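Local coordinates for putative uncharacterized protein lp_3323 (Lactobacillus plantarum, PDB 3DC7), which is of unknown function but, as a member of the GDSL-like lipase/acylhydrolase family, probably hydrolyses ester or related acyl bonds, at residues 63-68 with 113-118; 165-170 with 175-180; 24-29 with 40-45. One frame throughout, in Å; residues are numbered along the deposited sequence.

Interaction 1: residues 63-68 with 113-118; sequences STIGSR and YGALMM
Ile65 and Ala115 carry most of this contact, with Leu116 adding a second foothold; together they bury the greater part of the 156 Å² shared by the loop 63-68 and the helix 112-126. The nearest backbone pair is Gly66 and Ala115, whose CA atoms stand 5.0 Å apart, so the loop lies close against the helix. Ala115 CB points at the loop, meeting Gly66 CA at 3.5 Å and also the carbonyl oxygen of Ile65, and the two small residues let the backbones draw together.

Ile65 reaches the helix with two branches, at neighbouring residues. Its CG2, anti to the backbone N, lies 3.9 Å from Ala115 CB and almost as near the backbone N of Leu116. The longer branch, extended at chi2 172°, carries CD1 past the helix turn to meet CD2 of Leu116 at 3.8 Å. Leu116 sets out along the helix flank, only its end comes round to the isoleucine, and the two side chains lie slantwise to each other.

Polar bonds hold the shape of the loop. Thr64 OG1 donates to Gly66 O over 2.7 Å, coming from above the carbonyl plane, and is also bonded to Tyr69 N. Asp94 takes the amides of Ile65 and Gly66 on its two carboxylate oxygens, while Met72 and Ala73 of the short helix 72-75 pack on Ile65 and Ala115, respectively.

The chemistry is divided: polar bonds within the loop and to Asp94 help set its conformation, and apolar packing of methyl groups, with Gly66 CA and the Ile65 carbonyl against Ala115 CB, fits it to the helix. Buried, the interface relies on shape and exclusion of water to seat a loop whose Thr64 touches Asn93, probably an oxyanion-hole residue as in related SGNH hydrolases.

Interaction 2: residues 165-170 with 175-180; sequences AIAQMT and VPHLSL
This is a helix-on-sheet contact at the edge of the parallel sheet: helix 159-173 runs back almost antiparallel to strand 177-179, an outermost strand within the chain, at 165° and with axes 9.4 Å apart. A short turn joins them, and the packing narrows toward it. There Val175 N donates to Thr170 O over 3.0 Å, a bond that ties the residue two places before the strand to the last turns of the helix.

His177 fills the wider part. With CG anti to the backbone N (chi1 170°), its imidazole stands up from the strand against the helix. Ile166 CG2 sits over one ring face, 3.9 Å from the centroid and 24° off the normal, in a CH-pi contact shifted toward the CD2-NE2 side. Ala167 meets the other nitrogen, its CA 3.8 Å from ND1. The polar end is held elsewhere: NE2 is hydrogen-bonded to Ser136 OG on the neighbouring strand 132-136.

Thr170 links the two parts. Its OG1 turns back to Ile166 O at 2.7 Å, on the opposite face of that carbonyl from the regular helical N-H of Thr170, and also touches His177 CB at 3.6 Å. Its CB rests 3.3 Å from Val175 O. A sulfate ion, probably from the crystallisation liquor, lies about 3 Å from the His177 side chain and makes a weak bond to Thr170 OG1.

Strand 132-136, helix 159-173 and strand 177-179 thus form a beta-alpha-beta crossover between neighbouring parallel strands, the building unit of the three-layer alpha/beta/alpha fold of SGNH hydrolases.

Interaction 3: residues 24-29 with 40-45; sequences PAWLGD and VHYHDI
Three aromatic side chains, Trp26 from strand 24-28 and Tyr42 and His43 from the start of helix 42-50, make up this buried cluster. Two kinds of ring contact dominate, with an oblique Trp26–His43 pair beside them. The first is an offset edge-to-face pair: Tyr42 turns its CE1 edge to the six-membered ring of Trp26, with planes at 81°. Tyr42 CE1 lies 3.6 Å from Trp26 CE3. The second is CH-pi. His43 CB sits over the indole, 3.6 Å from the centroid of the five-membered ring and close to its normal. Because His43 CG lies between the backbone N and the carbonyl carbon (chi1 56°), the imidazole swings away from the middle of the indole and meets it only obliquely, at 32°.

Hydrogen bonds hold the polar atoms of the rings. Trp26 NE1 reaches Ser55 OG, while Tyr42 OH and His43 NE2 both turn to Thr32, to its OG1 and its carbonyl oxygen respectively.

Inside this beta-alpha-beta unit, then, strand and helix meet through ring surfaces and a methylene, and Trp26 NE1, Tyr42 OH and His43 NE2 each have a partner nearby; those bonds should limit how far the rings can turn.

Overall arrangement
All three contacts belong to one alpha/beta domain. Interactions 2 and 3 pack helices against the same sheet on opposite sides of the chain's centre, 18 Å apart between centres and without touching. Interaction 1 is joined to interaction 2 through the helices 112-126 and 159-173: Tyr113 OH lies 2.9 Å from Gln168 OE1, a probable hydrogen bond, and Met117 packs on Met169. Interaction 1 reaches interaction 3 where Ser63 O meets Asp29 CB at 3.7 Å. That junction probably borders the active site, since Gly28 and Asp29 open the GDS signature and Asp29 packs on Asn93. The bound sodium is about 11 Å from the His177 side chain.

Interaction 1: residues 63-68 with 113-118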
ATOM      1  N   SER A  63     -12.872 -22.526 -10.210  1.00 22.64           N
ATOM      2  CA  SER A  63     -11.501 -22.573 -10.715  1.00 22.47           C
ATOM      3  C   SER A  63     -10.441 -22.066  -9.714  1.00 22.38           C
ATOM      4  O   SER A  63     -10.626 -21.062  -9.043  1.00 22.02           O
ATOM      5  CB  SER A  63     -11.415 -21.810 -12.056  1.00 22.18           C
ATOM      6  OG  SER A  63     -10.071 -21.571 -12.448  1.00 23.35           O
ATOM      7  N   THR A  64      -9.323 -22.774  -9.636  1.00 22.68           N
ATOM      8  CA  THR A  64      -8.200 -22.386  -8.794  1.00 22.80           C
ATOM      9  C   THR A  64      -7.127 -21.793  -9.698  1.00 22.94           C
ATOM     10  O   THR A  64      -7.195 -21.940 -10.913  1.00 23.29           O
ATOM     11  CB  THR A  64      -7.610 -23.621  -8.098  1.00 23.40           C
ATOM     12  OG1 THR A  64      -7.301 -24.625  -9.093  1.00 23.72           O
ATOM     13  CG2 THR A  64      -8.596 -24.177  -7.050  1.00 21.12           C
ATOM     14  N   ILE A  65      -6.147 -21.113  -9.117  1.00 23.25           N
ATOM     15  CA  ILE A  65      -4.969 -20.681  -9.882  1.00 22.83           C
ATOM     16  C   ILE A  65      -4.083 -21.904 -10.151  1.00 22.81           C
ATOM     17  O   ILE A  65      -3.568 -22.083 -11.255  1.00 22.26           O
ATOM     18  CB  ILE A  65      -4.188 -19.576  -9.147  1.00 22.70           C
ATOM     19  CG1 ILE A  65      -4.989 -18.267  -9.167  1.00 23.50           C
ATOM     20  CG2 ILE A  65      -2.826 -19.375  -9.792  1.00 22.53           C
ATOM     21  CD1 ILE A  65      -4.413 -17.174  -8.317  1.00 24.69           C
ATOM     22  N   GLY A  66      -3.937 -22.747  -9.130  1.00 22.74           N
ATOM     23  CA  GLY A  66      -3.161 -23.977  -9.241  1.00 23.56           C
ATOM     24  C   GLY A  66      -3.885 -25.136  -9.910  1.00 24.01           C
ATOM     25  O   GLY A  66      -5.023 -24.995 -10.403  1.00 23.52           O
ATOM     26  N   SER A  67      -3.226 -26.294  -9.879  1.00 24.31           N
ATOM     27  CA  SER A  67      -3.650 -27.482 -10.618  1.00 24.80           C
ATOM     28  C   SER A  67      -4.998 -28.141 -10.286  1.00 25.18           C
ATOM     29  O   SER A  67      -5.478 -28.962 -11.077  1.00 25.39           O
ATOM     30  CB  SER A  67      -2.561 -28.542 -10.509  1.00 24.95           C
ATOM     31  OG  SER A  67      -2.481 -29.021  -9.182  1.00 26.60           O
ATOM     32  N   ARG A  68      -5.606 -27.794  -9.150  1.00 24.94           N
ATOM     33  CA  ARG A  68      -6.714 -28.581  -8.592  1.00 25.55           C
ATOM     34  C   ARG A  68      -7.977 -28.572  -9.442  1.00 25.68           C
ATOM     35  O   ARG A  68      -8.593 -29.623  -9.638  1.00 25.58           O
ATOM     36  CB  ARG A  68      -7.056 -28.128  -7.167  1.00 25.91           C
ATOM     37  CG  ARG A  68      -6.011 -28.458  -6.094  1.00 28.19           C
ATOM     38  CD  ARG A  68      -6.107 -29.870  -5.521  1.00 31.48           C
ATOM     39  NE  ARG A  68      -7.475 -30.374  -5.460  1.00 34.01           N
ATOM     40  CZ  ARG A  68      -8.108 -30.744  -4.352  1.00 36.05           C
ATOM     41  NH1 ARG A  68      -7.508 -30.681  -3.170  1.00 39.20           N
ATOM     42  NH2 ARG A  68      -9.353 -31.183  -4.433  1.00 38.14           N
ATOM     43  N   TYR A 113       2.031 -21.097  -4.881  1.00 22.83           N
ATOM     44  CA  TYR A 113       3.184 -20.254  -5.205  1.00 22.92           C
ATOM     45  C   TYR A 113       3.757 -20.547  -6.582  1.00 23.21           C
ATOM     46  O   TYR A 113       4.057 -19.627  -7.352  1.00 23.02           O
ATOM     47  CB  TYR A 113       4.282 -20.438  -4.171  1.00 23.04           C
ATOM     48  CG  TYR A 113       4.202 -19.534  -2.970  1.00 22.24           C
ATOM     49  CD1 TYR A 113       4.621 -18.190  -3.042  1.00 22.61           C
ATOM     50  CD2 TYR A 113       3.768 -20.023  -1.740  1.00 23.87           C
ATOM     51  CE1 TYR A 113       4.583 -17.359  -1.912  1.00 22.07           C
ATOM     52  CE2 TYR A 113       3.717 -19.203  -0.610  1.00 21.82           C
ATOM     53  CZ  TYR A 113       4.125 -17.881  -0.706  1.00 23.62           C
ATOM     54  OH  TYR A 113       4.078 -17.091   0.413  1.00 23.78           O
ATOM     55  N   GLY A 114       3.912 -21.836  -6.887  1.00 23.49           N
ATOM     56  CA  GLY A 114       4.374 -22.267  -8.197  1.00 23.02           C
ATOM     57  C   GLY A 114       3.423 -21.864  -9.300  1.00 23.00           C
ATOM     58  O   GLY A 114       3.853 -21.443 -10.370  1.00 22.91           O
ATOM     59  N   ALA A 115       2.123 -21.964  -9.044  1.00 23.71           N
ATOM     60  CA  ALA A 115       1.139 -21.628 -10.070  1.00 24.24           C
ATOM     61  C   ALA A 115       1.063 -20.118 -10.363  1.00 25.24           C
ATOM     62  O   ALA A 115       0.960 -19.732 -11.527  1.00 25.15           O
ATOM     63  CB  ALA A 115      -0.204 -22.199  -9.739  1.00 23.71           C
ATOM     64  N   LEU A 116       1.142 -19.276  -9.327  1.00 26.15           N
ATOM     65  CA  LEU A 116       1.333 -17.827  -9.510  1.00 27.45           C
ATOM     66  C   LEU A 116       2.548 -17.486 -10.382  1.00 28.67           C
ATOM     67  O   LEU A 116       2.438 -16.665 -11.295  1.00 28.49           O
ATOM     68  CB  LEU A 116       1.445 -17.101  -8.162  1.00 27.43           C
ATOM     69  CG  LEU A 116       0.154 -17.003  -7.338  1.00 28.07           C
ATOM     70  CD1 LEU A 116       0.453 -16.613  -5.890  1.00 29.30           C
ATOM     71  CD2 LEU A 116      -0.822 -16.023  -7.985  1.00 28.79           C
HETATM   72  N   MSE A 117       3.692 -18.122 -10.120  1.00 30.11           N
HETATM   73  CA  MSE A 117       4.904 -17.861 -10.907  1.00 32.25           C
HETATM   74  C   MSE A 117       4.709 -18.110 -12.409  1.00 31.82           C
HETATM   75  O   MSE A 117       5.098 -17.293 -13.249  1.00 31.21           O
HETATM   76  CB  MSE A 117       6.089 -18.685 -10.400  1.00 33.42           C
HETATM   77  CG  MSE A 117       7.327 -18.503 -11.265  1.00 40.00           C
HETATM   78 SE   MSE A 117       8.885 -19.447 -10.599  1.00 60.20          SE
HETATM   79  CE  MSE A 117       9.220 -18.440  -8.927  1.00 54.27           C
HETATM   80  N   MSE A 118       4.104 -19.244 -12.741  1.00 31.76           N
HETATM   81  CA  MSE A 118       3.868 -19.550 -14.130  1.00 32.45           C
HETATM   82  C   MSE A 118       2.816 -18.646 -14.748  1.00 30.58           C
HETATM   83  O   MSE A 118       2.982 -18.213 -15.887  1.00 30.21           O
HETATM   84  CB  MSE A 118       3.524 -21.010 -14.307  1.00 33.80           C
HETATM   85  CG  MSE A 118       4.748 -21.883 -14.169  1.00 41.99           C
HETATM   86 SE   MSE A 118       4.155 -23.692 -13.932  1.00 61.36          SE
HETATM   87  CE  MSE A 118       3.997 -24.138 -15.843  1.00 56.21           C
TER

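Interaction 2: residues 165-170 with 175-180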
ATOM      1  N   ALA A 165       0.812 -14.723  -0.351  1.00 22.17           N
ATOM      2  CA  ALA A 165       1.469 -15.328  -1.517  1.00 21.58           C
ATOM      3  C   ALA A 165       1.251 -14.480  -2.782  1.00 21.40           C
ATOM      4  O   ALA A 165       2.203 -14.171  -3.508  1.00 21.25           O
ATOM      5  CB  ALA A 165       0.979 -16.778  -1.725  1.00 20.93           C
ATOM      6  N   ILE A 166       0.002 -14.104  -3.039  1.00 21.22           N
ATOM      7  CA  ILE A 166      -0.337 -13.184  -4.135  1.00 21.44           C
ATOM      8  C   ILE A 166       0.420 -11.845  -4.036  1.00 22.01           C
ATOM      9  O   ILE A 166       1.032 -11.388  -5.019  1.00 21.44           O
ATOM     10  CB  ILE A 166      -1.873 -12.964  -4.229  1.00 21.55           C
ATOM     11  CG1 ILE A 166      -2.570 -14.281  -4.624  1.00 21.36           C
ATOM     12  CG2 ILE A 166      -2.205 -11.898  -5.255  1.00 21.12           C
ATOM     13  CD1 ILE A 166      -4.060 -14.319  -4.330  1.00 23.74           C
ATOM     14  N   ALA A 167       0.402 -11.224  -2.855  1.00 22.49           N
ATOM     15  CA  ALA A 167       1.150  -9.974  -2.667  1.00 22.99           C
ATOM     16  C   ALA A 167       2.642 -10.171  -2.968  1.00 23.56           C
ATOM     17  O   ALA A 167       3.214  -9.401  -3.741  1.00 23.57           O
ATOM     18  CB  ALA A 167       0.938  -9.409  -1.292  1.00 23.35           C
ATOM     19  N   GLN A 168       3.262 -11.213  -2.403  1.00 24.13           N
ATOM     20  CA  GLN A 168       4.694 -11.463  -2.653  1.00 25.31           C
ATOM     21  C   GLN A 168       5.018 -11.768  -4.113  1.00 25.17           C
ATOM     22  O   GLN A 168       5.945 -11.179  -4.665  1.00 25.50           O
ATOM     23  CB  GLN A 168       5.247 -12.588  -1.779  1.00 25.77           C
ATOM     24  CG  GLN A 168       5.221 -12.306  -0.270  1.00 30.04           C
ATOM     25  CD  GLN A 168       5.266 -13.595   0.565  1.00 34.65           C
ATOM     26  OE1 GLN A 168       5.703 -14.651   0.082  1.00 33.88           O
ATOM     27  NE2 GLN A 168       4.820 -13.505   1.830  1.00 34.55           N
HETATM   28  N   MSE A 169       4.281 -12.684  -4.722  1.00 24.83           N
HETATM   29  CA  MSE A 169       4.526 -13.082  -6.116  1.00 25.22           C
HETATM   30  C   MSE A 169       4.241 -11.966  -7.116  1.00 24.53           C
HETATM   31  O   MSE A 169       5.013 -11.783  -8.041  1.00 24.87           O
HETATM   32  CB  MSE A 169       3.726 -14.326  -6.513  1.00 25.84           C
HETATM   33  CG  MSE A 169       4.155 -15.594  -5.811  1.00 29.53           C
HETATM   34 SE   MSE A 169       6.062 -15.923  -6.050  1.00 42.28          SE
HETATM   35  CE  MSE A 169       6.170 -16.055  -7.983  1.00 36.81           C
ATOM     36  N   THR A 170       3.142 -11.232  -6.953  1.00 23.92           N
ATOM     37  CA  THR A 170       2.855 -10.128  -7.889  1.00 23.85           C
ATOM     38  C   THR A 170       3.957  -9.075  -7.878  1.00 24.46           C
ATOM     39  O   THR A 170       4.296  -8.531  -8.928  1.00 24.42           O
ATOM     40  CB  THR A 170       1.492  -9.461  -7.675  1.00 23.20           C
ATOM     41  OG1 THR A 170       1.364  -9.034  -6.319  1.00 24.10           O
ATOM     42  CG2 THR A 170       0.385 -10.414  -7.999  1.00 22.04           C
ATOM     43  N   VAL A 175       3.495  -6.546 -11.009  1.00 23.74           N
ATOM     44  CA  VAL A 175       2.064  -6.497 -11.271  1.00 23.55           C
ATOM     45  C   VAL A 175       1.293  -5.909 -10.092  1.00 23.28           C
ATOM     46  O   VAL A 175       1.286  -6.497  -9.022  1.00 22.84           O
ATOM     47  CB  VAL A 175       1.487  -7.912 -11.597  1.00 23.61           C
ATOM     48  CG1 VAL A 175      -0.034  -7.835 -11.779  1.00 22.98           C
ATOM     49  CG2 VAL A 175       2.149  -8.471 -12.827  1.00 22.74           C
ATOM     50  N   PRO A 176       0.606  -4.768 -10.302  1.00 23.41           N
ATOM     51  CA  PRO A 176      -0.187  -4.178  -9.220  1.00 23.34           C
ATOM     52  C   PRO A 176      -1.169  -5.175  -8.599  1.00 23.10           C
ATOM     53  O   PRO A 176      -1.679  -6.079  -9.277  1.00 23.38           O
ATOM     54  CB  PRO A 176      -0.935  -3.039  -9.910  1.00 23.63           C
ATOM     55  CG  PRO A 176      -0.025  -2.648 -11.051  1.00 23.96           C
ATOM     56  CD  PRO A 176       0.516  -3.976 -11.541  1.00 23.15           C
ATOM     57  N   HIS A 177      -1.395  -5.033  -7.302  1.00 22.95           N
ATOM     58  CA  HIS A 177      -2.240  -5.974  -6.591  1.00 22.90           C
ATOM     59  C   HIS A 177      -3.308  -5.213  -5.843  1.00 22.37           C
ATOM     60  O   HIS A 177      -2.995  -4.445  -4.951  1.00 22.00           O
ATOM     61  CB  HIS A 177      -1.408  -6.849  -5.632  1.00 23.14           C
ATOM     62  CG  HIS A 177      -2.238  -7.671  -4.686  1.00 24.72           C
ATOM     63  ND1 HIS A 177      -1.920  -7.821  -3.353  1.00 26.09           N
ATOM     64  CD2 HIS A 177      -3.383  -8.374  -4.877  1.00 27.43           C
ATOM     65  CE1 HIS A 177      -2.823  -8.586  -2.765  1.00 26.03           C
ATOM     66  NE2 HIS A 177      -3.725  -8.934  -3.667  1.00 27.08           N
ATOM     67  N   LEU A 178      -4.563  -5.425  -6.229  1.00 22.40           N
ATOM     68  CA  LEU A 178      -5.704  -4.876  -5.516  1.00 22.88           C
ATOM     69  C   LEU A 178      -6.262  -5.915  -4.538  1.00 23.13           C
ATOM     70  O   LEU A 178      -6.834  -6.932  -4.954  1.00 23.75           O
ATOM     71  CB  LEU A 178      -6.793  -4.445  -6.510  1.00 22.80           C
ATOM     72  CG  LEU A 178      -8.188  -4.058  -5.985  1.00 22.96           C
ATOM     73  CD1 LEU A 178      -8.138  -2.986  -4.905  1.00 23.43           C
ATOM     74  CD2 LEU A 178      -9.046  -3.579  -7.140  1.00 24.38           C
ATOM     75  N   SER A 179      -6.104  -5.656  -3.245  1.00 23.07           N
ATOM     76  CA  SER A 179      -6.541  -6.605  -2.230  1.00 23.24           C
ATOM     77  C   SER A 179      -7.913  -6.246  -1.692  1.00 23.42           C
ATOM     78  O   SER A 179      -8.021  -5.375  -0.820  1.00 22.50           O
ATOM     79  CB  SER A 179      -5.541  -6.640  -1.084  1.00 23.59           C
ATOM     80  OG  SER A 179      -6.053  -7.425  -0.022  1.00 25.44           O
ATOM     81  N   LEU A 180      -8.964  -6.895  -2.210  1.00 23.58           N
ATOM     82  CA  LEU A 180     -10.318  -6.695  -1.651  1.00 24.34           C
ATOM     83  C   LEU A 180     -10.361  -7.209  -0.220  1.00 24.73           C
ATOM     84  O   LEU A 180     -11.126  -6.732   0.614  1.00 25.14           O
ATOM     85  CB  LEU A 180     -11.383  -7.399  -2.481  1.00 24.38           C
ATOM     86  CG  LEU A 180     -11.524  -7.011  -3.947  1.00 24.12           C
ATOM     87  CD1 LEU A 180     -12.649  -7.816  -4.556  1.00 22.98           C
ATOM     88  CD2 LEU A 180     -11.784  -5.508  -4.089  1.00 22.42           C
TER

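Interaction 3: residues 24-29 with 40-45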
ATOM      1  N   PRO A  24     -11.114  -5.267 -22.463  1.00 28.01           N
ATOM      2  CA  PRO A  24     -10.636  -5.930 -21.243  1.00 26.81           C
ATOM      3  C   PRO A  24     -10.819  -7.440 -21.304  1.00 26.25           C
ATOM      4  O   PRO A  24     -11.728  -7.933 -21.981  1.00 26.38           O
ATOM      5  CB  PRO A  24     -11.536  -5.354 -20.156  1.00 26.52           C
ATOM      6  CG  PRO A  24     -12.807  -4.994 -20.871  1.00 27.98           C
ATOM      7  CD  PRO A  24     -12.363  -4.518 -22.229  1.00 27.92           C
ATOM      8  N   ALA A  25      -9.961  -8.166 -20.599  1.00 25.14           N
ATOM      9  CA  ALA A  25     -10.117  -9.604 -20.451  1.00 24.40           C
ATOM     10  C   ALA A  25     -10.118  -9.929 -18.957  1.00 23.83           C
ATOM     11  O   ALA A  25      -9.247  -9.490 -18.213  1.00 23.26           O
ATOM     12  CB  ALA A  25      -8.998 -10.333 -21.165  1.00 24.05           C
ATOM     13  N   TRP A  26     -11.095 -10.716 -18.538  1.00 23.39           N
ATOM     14  CA  TRP A  26     -11.341 -10.986 -17.127  1.00 22.89           C
ATOM     15  C   TRP A  26     -11.134 -12.463 -16.831  1.00 23.00           C
ATOM     16  O   TRP A  26     -11.952 -13.299 -17.207  1.00 22.42           O
ATOM     17  CB  TRP A  26     -12.769 -10.564 -16.780  1.00 22.58           C
ATOM     18  CG  TRP A  26     -13.093  -9.140 -17.203  1.00 22.78           C
ATOM     19  CD1 TRP A  26     -13.706  -8.749 -18.361  1.00 22.03           C
ATOM     20  CD2 TRP A  26     -12.830  -7.937 -16.464  1.00 22.77           C
ATOM     21  NE1 TRP A  26     -13.847  -7.380 -18.389  1.00 22.85           N
ATOM     22  CE2 TRP A  26     -13.316  -6.854 -17.241  1.00 22.44           C
ATOM     23  CE3 TRP A  26     -12.228  -7.665 -15.225  1.00 23.04           C
ATOM     24  CZ2 TRP A  26     -13.211  -5.521 -16.823  1.00 22.34           C
ATOM     25  CZ3 TRP A  26     -12.134  -6.324 -14.802  1.00 22.75           C
ATOM     26  CH2 TRP A  26     -12.620  -5.279 -15.602  1.00 23.27           C
ATOM     27  N   LEU A  27     -10.021 -12.784 -16.178  1.00 23.34           N
ATOM     28  CA  LEU A  27      -9.700 -14.170 -15.839  1.00 23.83           C
ATOM     29  C   LEU A  27     -10.011 -14.431 -14.377  1.00 24.35           C
ATOM     30  O   LEU A  27      -9.480 -13.751 -13.503  1.00 25.05           O
ATOM     31  CB  LEU A  27      -8.225 -14.457 -16.145  1.00 23.42           C
ATOM     32  CG  LEU A  27      -7.648 -15.847 -15.854  1.00 23.67           C
ATOM     33  CD1 LEU A  27      -8.281 -16.924 -16.727  1.00 22.91           C
ATOM     34  CD2 LEU A  27      -6.113 -15.841 -16.004  1.00 21.20           C
ATOM     35  N   GLY A  28     -10.874 -15.405 -14.099  1.00 25.03           N
ATOM     36  CA  GLY A  28     -11.249 -15.697 -12.717  1.00 25.77           C
ATOM     37  C   GLY A  28     -12.100 -16.924 -12.467  1.00 26.64           C
ATOM     38  O   GLY A  28     -12.126 -17.851 -13.255  1.00 25.97           O
ATOM     39  N   ASP A  29     -12.796 -16.911 -11.334  1.00 28.49           N
ATOM     40  CA  ASP A  29     -13.635 -18.017 -10.903  1.00 29.77           C
ATOM     41  C   ASP A  29     -15.115 -17.644 -11.050  1.00 30.48           C
ATOM     42  O   ASP A  29     -15.476 -16.949 -12.000  1.00 30.51           O
ATOM     43  CB  ASP A  29     -13.257 -18.476  -9.484  1.00 30.18           C
ATOM     44  CG  ASP A  29     -13.041 -17.304  -8.506  1.00 33.72           C
ATOM     45  OD1 ASP A  29     -13.926 -16.413  -8.405  1.00 36.14           O
ATOM     46  OD2 ASP A  29     -11.983 -17.280  -7.822  1.00 36.24           O
ATOM     47  N   VAL A  40     -25.563  -9.388 -11.907  1.00 32.98           N
ATOM     48  CA  VAL A  40     -24.786  -8.241 -12.385  1.00 32.14           C
ATOM     49  C   VAL A  40     -23.418  -8.170 -11.700  1.00 31.56           C
ATOM     50  O   VAL A  40     -23.318  -7.787 -10.537  1.00 31.35           O
ATOM     51  CB  VAL A  40     -25.536  -6.904 -12.179  1.00 32.24           C
ATOM     52  CG1 VAL A  40     -24.759  -5.758 -12.825  1.00 32.33           C
ATOM     53  CG2 VAL A  40     -26.960  -6.980 -12.750  1.00 31.99           C
ATOM     54  N   HIS A  41     -22.378  -8.533 -12.443  1.00 30.72           N
ATOM     55  CA  HIS A  41     -21.028  -8.664 -11.904  1.00 30.42           C
ATOM     56  C   HIS A  41     -20.252  -7.349 -11.989  1.00 29.34           C
ATOM     57  O   HIS A  41     -20.647  -6.435 -12.698  1.00 29.13           O
ATOM     58  CB  HIS A  41     -20.273  -9.770 -12.641  1.00 30.82           C
ATOM     59  CG  HIS A  41     -20.793 -11.147 -12.367  1.00 32.30           C
ATOM     60  ND1 HIS A  41     -21.912 -11.658 -12.990  1.00 34.12           N
ATOM     61  CD2 HIS A  41     -20.340 -12.124 -11.546  1.00 33.06           C
ATOM     62  CE1 HIS A  41     -22.124 -12.889 -12.560  1.00 34.95           C
ATOM     63  NE2 HIS A  41     -21.188 -13.195 -11.680  1.00 32.90           N
ATOM     64  N   TYR A  42     -19.146  -7.265 -11.272  1.00 28.30           N
ATOM     65  CA  TYR A  42     -18.325  -6.053 -11.279  1.00 27.76           C
ATOM     66  C   TYR A  42     -17.892  -5.679 -12.705  1.00 27.40           C
ATOM     67  O   TYR A  42     -17.904  -4.502 -13.072  1.00 26.13           O
ATOM     68  CB  TYR A  42     -17.104  -6.200 -10.354  1.00 27.32           C
ATOM     69  CG  TYR A  42     -16.113  -7.214 -10.857  1.00 27.27           C
ATOM     70  CD1 TYR A  42     -15.047  -6.830 -11.676  1.00 27.33           C
ATOM     71  CD2 TYR A  42     -16.268  -8.563 -10.560  1.00 27.38           C
ATOM     72  CE1 TYR A  42     -14.146  -7.779 -12.182  1.00 28.78           C
ATOM     73  CE2 TYR A  42     -15.377  -9.519 -11.049  1.00 27.49           C
ATOM     74  CZ  TYR A  42     -14.320  -9.119 -11.860  1.00 28.50           C
ATOM     75  OH  TYR A  42     -13.443 -10.059 -12.334  1.00 27.03           O
ATOM     76  N   HIS A  43     -17.535  -6.679 -13.511  1.00 27.55           N
ATOM     77  CA  HIS A  43     -17.056  -6.401 -14.859  1.00 28.62           C
ATOM     78  C   HIS A  43     -18.191  -5.975 -15.807  1.00 29.06           C
ATOM     79  O   HIS A  43     -17.938  -5.311 -16.807  1.00 29.18           O
ATOM     80  CB  HIS A  43     -16.248  -7.570 -15.419  1.00 28.50           C
ATOM     81  CG  HIS A  43     -16.986  -8.862 -15.415  1.00 30.25           C
ATOM     82  ND1 HIS A  43     -17.773  -9.269 -16.472  1.00 30.80           N
ATOM     83  CD2 HIS A  43     -17.074  -9.835 -14.477  1.00 30.97           C
ATOM     84  CE1 HIS A  43     -18.304 -10.446 -16.190  1.00 32.18           C
ATOM     85  NE2 HIS A  43     -17.902 -10.807 -14.983  1.00 32.00           N
ATOM     86  N   ASP A  44     -19.430  -6.345 -15.484  1.00 29.72           N
ATOM     87  CA  ASP A  44     -20.592  -5.928 -16.270  1.00 30.38           C
ATOM     88  C   ASP A  44     -20.862  -4.445 -16.035  1.00 30.30           C
ATOM     89  O   ASP A  44     -21.162  -3.695 -16.976  1.00 30.40           O
ATOM     90  CB  ASP A  44     -21.818  -6.758 -15.896  1.00 30.71           C
ATOM     91  CG  ASP A  44     -21.729  -8.191 -16.392  1.00 32.58           C
ATOM     92  OD1 ASP A  44     -21.190  -8.412 -17.498  1.00 35.99           O
ATOM     93  OD2 ASP A  44     -22.204  -9.109 -15.685  1.00 34.61           O
ATOM     94  N   ILE A  45     -20.730  -4.029 -14.776  1.00 30.06           N
ATOM     95  CA  ILE A  45     -20.766  -2.606 -14.405  1.00 29.58           C
ATOM     96  C   ILE A  45     -19.672  -1.816 -15.129  1.00 29.36           C
ATOM     97  O   ILE A  45     -19.960  -0.824 -15.794  1.00 29.17           O
ATOM     98  CB  ILE A  45     -20.685  -2.408 -12.866  1.00 29.39           C
ATOM     99  CG1 ILE A  45     -21.906  -3.045 -12.200  1.00 28.40           C
ATOM    100  CG2 ILE A  45     -20.598  -0.904 -12.502  1.00 29.30           C
ATOM    101  CD1 ILE A  45     -21.692  -3.465 -10.764  1.00 26.29           C
TER